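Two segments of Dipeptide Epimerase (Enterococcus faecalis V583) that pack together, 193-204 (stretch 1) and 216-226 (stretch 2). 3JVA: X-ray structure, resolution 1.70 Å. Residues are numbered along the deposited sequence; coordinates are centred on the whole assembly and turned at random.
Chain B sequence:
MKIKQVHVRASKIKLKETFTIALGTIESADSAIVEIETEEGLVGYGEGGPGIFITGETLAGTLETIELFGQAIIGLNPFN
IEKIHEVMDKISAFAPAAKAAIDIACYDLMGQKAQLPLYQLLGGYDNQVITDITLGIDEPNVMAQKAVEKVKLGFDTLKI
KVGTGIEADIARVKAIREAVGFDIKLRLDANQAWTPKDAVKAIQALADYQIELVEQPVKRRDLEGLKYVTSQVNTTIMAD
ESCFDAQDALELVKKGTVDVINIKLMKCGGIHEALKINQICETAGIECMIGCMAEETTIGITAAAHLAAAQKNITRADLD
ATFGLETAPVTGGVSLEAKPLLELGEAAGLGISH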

# COMPACT_ATOMS: atom_id res chain seq x y z
N ALA B 193 25.00 -9.73 -14.54
CA ALA B 193 24.83 -10.45 -15.80
C ALA B 193 23.43 -10.86 -16.26
O ALA B 193 23.18 -10.91 -17.46
CB ALA B 193 25.73 -11.69 -15.79
N TRP B 194 22.53 -11.13 -15.33
CA TRP B 194 21.21 -11.62 -15.71
C TRP B 194 19.97 -10.78 -15.48
O TRP B 194 19.97 -9.83 -14.69
CB TRP B 194 20.97 -12.97 -15.04
CG TRP B 194 22.12 -13.92 -15.14
CD1 TRP B 194 22.71 -14.38 -16.28
CD2 TRP B 194 22.80 -14.57 -14.05
NE1 TRP B 194 23.71 -15.27 -15.98
CE2 TRP B 194 23.79 -15.41 -14.62
CE3 TRP B 194 22.66 -14.52 -12.66
CZ2 TRP B 194 24.63 -16.20 -13.83
CZ3 TRP B 194 23.51 -15.31 -11.88
CH2 TRP B 194 24.48 -16.14 -12.47
N THR B 195 18.91 -11.15 -16.19
CA THR B 195 17.61 -10.52 -16.04
C THR B 195 17.10 -11.26 -14.81
O THR B 195 17.62 -12.33 -14.49
CB THR B 195 16.67 -10.81 -17.24
OG1 THR B 195 16.39 -12.21 -17.31
CG2 THR B 195 17.30 -10.35 -18.54
N PRO B 196 16.09 -10.72 -14.12
CA PRO B 196 15.57 -11.38 -12.92
C PRO B 196 15.22 -12.86 -13.05
O PRO B 196 15.70 -13.69 -12.27
CB PRO B 196 14.35 -10.53 -12.56
CG PRO B 196 14.76 -9.15 -13.04
CD PRO B 196 15.36 -9.47 -14.39
N LYS B 197 14.38 -13.21 -14.02
CA LYS B 197 14.00 -14.61 -14.16
C LYS B 197 15.12 -15.52 -14.65
O LYS B 197 15.17 -16.70 -14.27
CB LYS B 197 12.75 -14.72 -15.04
CG LYS B 197 11.53 -14.12 -14.32
CD LYS B 197 10.22 -14.36 -15.03
CE LYS B 197 9.06 -13.93 -14.13
NZ LYS B 197 7.73 -14.16 -14.74
N ASP B 198 16.02 -14.99 -15.47
CA ASP B 198 17.16 -15.78 -15.94
C ASP B 198 18.06 -16.05 -14.74
O ASP B 198 18.63 -17.13 -14.61
CB ASP B 198 17.96 -15.02 -17.00
CG ASP B 198 17.38 -15.17 -18.40
OD1 ASP B 198 16.41 -15.94 -18.56
OD2 ASP B 198 17.90 -14.52 -19.32
N ALA B 199 18.19 -15.04 -13.88
CA ALA B 199 19.03 -15.15 -12.69
C ALA B 199 18.57 -16.28 -11.78
O ALA B 199 19.38 -17.06 -11.28
CB ALA B 199 19.03 -13.83 -11.92
N VAL B 200 17.26 -16.37 -11.56
CA VAL B 200 16.73 -17.43 -10.70
C VAL B 200 17.10 -18.79 -11.29
O VAL B 200 17.51 -19.70 -10.57
CB VAL B 200 15.19 -17.32 -10.59
CG1 VAL B 200 14.62 -18.54 -9.85
CG2 VAL B 200 14.83 -16.05 -9.84
N LYS B 201 16.98 -18.91 -12.60
CA LYS B 201 17.29 -20.15 -13.31
C LYS B 201 18.77 -20.52 -13.13
O LYS B 201 19.10 -21.64 -12.73
CB LYS B 201 17.00 -19.97 -14.80
CG LYS B 201 16.79 -21.27 -15.58
CD LYS B 201 16.79 -21.02 -17.09
CE LYS B 201 16.02 -19.75 -17.49
NZ LYS B 201 14.62 -19.72 -16.97
N ALA B 202 19.64 -19.56 -13.41
CA ALA B 202 21.08 -19.78 -13.31
C ALA B 202 21.52 -20.10 -11.89
O ALA B 202 22.29 -21.03 -11.66
CB ALA B 202 21.84 -18.56 -13.84
N ILE B 203 21.03 -19.33 -10.93
CA ILE B 203 21.41 -19.55 -9.54
C ILE B 203 20.96 -20.91 -9.02
O ILE B 203 21.71 -21.60 -8.33
CB ILE B 203 20.86 -18.41 -8.65
CG1 ILE B 203 21.57 -17.10 -9.02
CG2 ILE B 203 21.10 -18.72 -7.18
CD1 ILE B 203 20.99 -15.86 -8.36
N GLN B 204 19.74 -21.32 -9.36
CA GLN B 204 19.27 -22.62 -8.91
C GLN B 204 20.09 -23.74 -9.54
O GLN B 204 20.27 -24.80 -8.94
CB GLN B 204 17.78 -22.79 -9.23
CG GLN B 204 16.94 -21.77 -8.49
CD GLN B 204 15.46 -22.01 -8.64
OE1 GLN B 204 14.96 -22.21 -9.74
NE2 GLN B 204 14.75 -21.98 -7.52
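Stretch 2 216-226: QPVKRRDLEGL

Stretch 1 is a short loop, 193-195, that runs into a helix beginning at Pro 196. Stretch 2 is mostly loop. It passes the start of that helix, makes a type I beta turn from Lys 219 to Asp 222, and enters a helix of its own at Leu 223. Two CA pairs mark the register: Trp 194 CA is 5.1 Å from Val 218 CA, and Pro 196 CA is 5.1 Å from Gly 225 CA. The pairs follow the same order along both stretches. Together the two stretches bury 319 Å².

Ala 193 points its CB away from stretch 2. Only its backbone comes near, with Ala 193 N 3.7 Å from Pro 217 O.

Trp 194 is extended, with phi/psi of -114/162. Val 218 is extended too, at -125/170. Trp 194 N donates to Pro 217 O at 3.0 Å, the one direct hydrogen bond between the stretches. Trp 194 O faces Val 218, 3.4 Å from Val 218 CA in a CA-H...O contact and 3.2 Å from Val 218 CG1. A water donates to Trp 194 O at 2.7 Å and accepts from Lys 219 N at 2.9 Å, bridging two atoms that are 4.4 Å apart. The indole, with chi1 in the m well, brings Trp 194 CE3 to 4.0 Å from Pro 217 CB.

Thr 195 turns its side chain away from stretch 2 and caps its own helix. Thr 195 OG1 accepts a weak bond from Asp 198 N at 3.4 Å.

Pro 196 fits against the start of the second helix. Pro 196 CG is 3.6 Å from Gly 225 CA, 3.4 Å from Asp 222 OD2 and 4.3 Å from Val 218 CG1. Asp 222 caps that helix through OD1, which accepts a weak bond from Gly 225 N at 3.0 Å. Gly 225 leaves room here: an ideal CB would lie 2.6 Å from Pro 196 CG and 2.1 Å from Asp 222 OD2, a clash with both.

Lys 197 and Asp 198 make no contact with stretch 2. Ala 199, one turn into the helix, points toward it. Ala 199 CB meets Pro 217 CB at 4.1 Å and Val 218 CG1 at 4.4 Å.

Val 200, Lys 201 and Ala 202 also make no contact. Ile 203 follows Ala 199 by four residues, so the helix again presents a side chain toward stretch 2. Ile 203 CD1 lies 4.0 Å from Pro 217 CB. Pro 217 thus packs against Trp 194, Ala 199 and Ile 203.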

# COMPACT_ATOMS: atom_id res chain seq x y z
N GLN B 216 25.30 -9.59 -6.65
CA GLN B 216 24.67 -8.79 -7.70
C GLN B 216 24.29 -9.54 -8.98
O GLN B 216 24.90 -9.35 -10.03
CB GLN B 216 25.62 -7.64 -8.06
CG GLN B 216 24.98 -6.49 -8.82
CD GLN B 216 24.01 -5.70 -7.97
OE1 GLN B 216 24.31 -5.36 -6.82
NE2 GLN B 216 22.85 -5.40 -8.52
N PRO B 217 23.23 -10.36 -8.93
CA PRO B 217 22.83 -11.10 -10.12
C PRO B 217 22.18 -10.28 -11.24
O PRO B 217 22.15 -10.71 -12.39
CB PRO B 217 21.89 -12.17 -9.56
CG PRO B 217 21.26 -11.48 -8.39
CD PRO B 217 22.43 -10.76 -7.75
N VAL B 218 21.66 -9.10 -10.90
CA VAL B 218 21.02 -8.23 -11.90
C VAL B 218 21.63 -6.83 -11.91
O VAL B 218 22.42 -6.48 -11.03
CB VAL B 218 19.50 -8.11 -11.64
CG1 VAL B 218 18.86 -9.49 -11.67
CG2 VAL B 218 19.23 -7.43 -10.29
N LYS B 219 21.26 -6.04 -12.92
CA LYS B 219 21.76 -4.67 -13.05
C LYS B 219 21.51 -3.88 -11.78
O LYS B 219 20.45 -4.00 -11.16
CB LYS B 219 21.12 -3.98 -14.25
CG LYS B 219 21.69 -4.44 -15.58
CD LYS B 219 21.11 -3.66 -16.75
CE LYS B 219 21.78 -4.08 -18.05
NZ LYS B 219 21.22 -3.34 -19.22
N ARG B 220 22.48 -3.05 -11.42
CA ARG B 220 22.42 -2.27 -10.19
C ARG B 220 21.17 -1.44 -9.92
O ARG B 220 20.76 -1.31 -8.76
CB ARG B 220 23.67 -1.39 -10.07
CG ARG B 220 23.86 -0.36 -11.17
CD ARG B 220 25.29 0.19 -11.11
NE ARG B 220 25.55 1.28 -12.04
CZ ARG B 220 25.21 2.55 -11.82
NH1 ARG B 220 24.59 2.89 -10.70
NH2 ARG B 220 25.50 3.48 -12.72
N ARG B 221 20.56 -0.88 -10.96
CA ARG B 221 19.37 -0.05 -10.79
C ARG B 221 18.05 -0.81 -10.73
O ARG B 221 17.00 -0.23 -10.45
CB ARG B 221 19.29 1.00 -11.92
CG ARG B 221 20.39 2.06 -11.89
CD ARG B 221 20.31 2.92 -10.64
NE ARG B 221 19.15 3.82 -10.62
CZ ARG B 221 19.02 4.90 -11.38
NH1 ARG B 221 19.98 5.24 -12.23
NH2 ARG B 221 17.93 5.65 -11.28
N ASP B 222 18.09 -2.12 -10.98
CA ASP B 222 16.87 -2.92 -10.96
C ASP B 222 16.63 -3.53 -9.58
O ASP B 222 16.78 -4.74 -9.38
CB ASP B 222 16.96 -4.02 -12.02
CG ASP B 222 15.68 -4.82 -12.13
OD1 ASP B 222 14.63 -4.33 -11.67
OD2 ASP B 222 15.73 -5.94 -12.68
N LEU B 223 16.24 -2.69 -8.62
CA LEU B 223 15.99 -3.13 -7.25
C LEU B 223 14.82 -4.10 -7.14
O LEU B 223 14.87 -5.05 -6.35
CB LEU B 223 15.77 -1.91 -6.35
CG LEU B 223 16.89 -0.86 -6.42
CD1 LEU B 223 16.62 0.25 -5.41
CD2 LEU B 223 18.24 -1.52 -6.14
N GLU B 224 13.76 -3.87 -7.91
CA GLU B 224 12.60 -4.75 -7.89
C GLU B 224 13.03 -6.14 -8.34
O GLU B 224 12.64 -7.14 -7.75
CB GLU B 224 11.51 -4.22 -8.82
CG GLU B 224 10.78 -2.99 -8.30
CD GLU B 224 10.03 -2.25 -9.40
OE1 GLU B 224 9.22 -2.89 -10.12
OE2 GLU B 224 10.25 -1.03 -9.55
N GLY B 225 13.84 -6.19 -9.39
CA GLY B 225 14.33 -7.45 -9.91
C GLY B 225 15.28 -8.13 -8.95
O GLY B 225 15.26 -9.35 -8.79
N LEU B 226 16.13 -7.34 -8.30
CA LEU B 226 17.08 -7.88 -7.33
C LEU B 226 16.28 -8.49 -6.18
O LEU B 226 16.62 -9.56 -5.68
CB LEU B 226 18.00 -6.77 -6.83
CG LEU B 226 19.11 -7.14 -5.85
CD1 LEU B 226 19.98 -8.25 -6.42
CD2 LEU B 226 19.95 -5.90 -5.56
O HOH W 1 19.75 -7.21 -15.06